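Local coordinates for uncharacterized protein (Legionella pneumophila subsp. pneumophila str. Philadelphia 1, PDB 4RXV) that is of unknown function but, through its N-terminal RavJ peptidase-like domain of clan CA, probably acts as a cysteine protease-like effector, at residues S149-P154 / V162-T167. Residues are numbered along the deposited sequence; the frame is centred on the assembly and turned at random.
Sequences SRLPQP and VFPIGT
P164 contributes the largest share of the buried surface, meeting S149 through CB and CG and L151 through CD. L151 brings its CD2 methyl to within 3.5 Å of P164 CD, the leucine side chain crossing the proline at about a right angle. On the same ring, S149 OG lies 3.6 Å from P164 CG, a van der Waals touch; that hydroxyl spends its hydrogen bond on P146 O, and chi1 of -53° sets OG anti to the carbonyl carbon, beside the CB-CG bond of P164. Farther along, P152 CG meets V162 CG2 at 3.9 Å.

No direct hydrogen bond joins 149-154 to 162-167. A water links R150 O, at 3.1 Å, with V162 O, at a short 2.5 Å.

P164 also opens a type II beta turn ending at T167. The positive phi of 92° at its third position suits G166, since a CB there would jam against I165 O. P164 O accepts from T167 N and, at 2.7 Å, from T167 OG1, both from the same face of its plane.

Both segments belong to the long surface connection between antiparallel strands 136-146 and 168-170. Beneath them L151 packs on L143 and V203, and T167 on L143 and V145, seating the loop against strands 136-146 and 202-206.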
# COMPACT_ATOMS: atom_id res chain seq x y z
N SER A 149 -0.84 1.96 20.70
CA SER A 149 -2.19 2.06 20.14
C SER A 149 -2.87 0.70 19.94
O SER A 149 -2.23 -0.27 19.56
CB SER A 149 -2.15 2.78 18.79
OG SER A 149 -1.49 4.03 18.88
N ARG A 150 -4.17 0.64 20.19
CA ARG A 150 -4.97 -0.51 19.82
C ARG A 150 -6.19 0.00 19.09
O ARG A 150 -7.00 0.75 19.65
CB ARG A 150 -5.41 -1.31 21.04
N LEU A 151 -6.32 -0.38 17.84
CA LEU A 151 -7.43 0.07 17.05
C LEU A 151 -8.60 -0.84 17.34
O LEU A 151 -8.41 -1.96 17.82
CB LEU A 151 -7.06 -0.00 15.57
CG LEU A 151 -5.84 0.84 15.19
CD1 LEU A 151 -5.53 0.64 13.72
CD2 LEU A 151 -6.05 2.32 15.50
N PRO A 152 -9.80 -0.38 17.04
CA PRO A 152 -10.97 -1.25 17.18
C PRO A 152 -10.85 -2.49 16.32
O PRO A 152 -10.32 -2.42 15.21
CB PRO A 152 -12.13 -0.36 16.71
CG PRO A 152 -11.50 0.72 15.91
CD PRO A 152 -10.14 0.93 16.45
N GLN A 153 -11.39 -3.59 16.81
CA GLN A 153 -11.46 -4.84 16.07
C GLN A 153 -12.85 -5.05 15.50
O GLN A 153 -13.85 -4.66 16.13
CB GLN A 153 -11.14 -6.00 17.00
CG GLN A 153 -9.76 -5.97 17.55
CD GLN A 153 -9.58 -7.06 18.58
OE1 GLN A 153 -8.87 -8.04 18.35
NE2 GLN A 153 -10.25 -6.92 19.70
N PRO A 154 -12.93 -5.72 14.34
CA PRO A 154 -14.26 -6.00 13.79
C PRO A 154 -15.12 -6.77 14.81
O PRO A 154 -14.62 -7.65 15.50
CB PRO A 154 -13.96 -6.84 12.56
CG PRO A 154 -12.56 -6.40 12.14
CD PRO A 154 -11.85 -6.19 13.45
N VAL A 162 -11.55 7.37 17.26
CA VAL A 162 -10.70 6.28 17.76
C VAL A 162 -9.46 6.08 16.86
O VAL A 162 -8.88 5.01 16.81
CB VAL A 162 -11.52 4.96 17.98
CG1 VAL A 162 -12.56 5.15 19.08
CG2 VAL A 162 -12.20 4.48 16.72
N PHE A 163 -9.05 7.16 16.19
CA PHE A 163 -7.86 7.17 15.31
C PHE A 163 -6.73 7.88 16.07
O PHE A 163 -6.82 9.08 16.33
CB PHE A 163 -8.22 7.94 14.05
CG PHE A 163 -7.28 7.75 12.88
CD1 PHE A 163 -7.23 6.57 12.18
CD2 PHE A 163 -6.54 8.82 12.40
CE1 PHE A 163 -6.42 6.44 11.07
CE2 PHE A 163 -5.74 8.69 11.27
CZ PHE A 163 -5.69 7.52 10.61
N PRO A 164 -5.66 7.15 16.45
CA PRO A 164 -4.68 7.74 17.37
C PRO A 164 -3.96 8.96 16.82
O PRO A 164 -3.68 9.02 15.62
CB PRO A 164 -3.67 6.61 17.57
CG PRO A 164 -4.46 5.38 17.35
CD PRO A 164 -5.41 5.71 16.26
N ILE A 165 -3.62 9.88 17.73
CA ILE A 165 -2.74 11.00 17.42
C ILE A 165 -1.44 10.43 16.88
O ILE A 165 -0.88 9.50 17.45
CB ILE A 165 -2.41 11.84 18.70
CG1 ILE A 165 -3.66 12.53 19.24
CG2 ILE A 165 -1.34 12.90 18.41
CD1 ILE A 165 -3.48 13.16 20.61
N GLY A 166 -0.97 10.98 15.78
CA GLY A 166 0.31 10.56 15.24
C GLY A 166 0.21 9.44 14.22
O GLY A 166 1.22 9.00 13.69
N THR A 167 -0.99 8.98 13.91
CA THR A 167 -1.15 7.94 12.89
C THR A 167 -0.75 8.49 11.53
O THR A 167 -1.09 9.61 11.17
CB THR A 167 -2.57 7.41 12.86
OG1 THR A 167 -2.88 6.86 14.13
CG2 THR A 167 -2.73 6.34 11.80
O HOH W 1 -8.13 3.46 18.69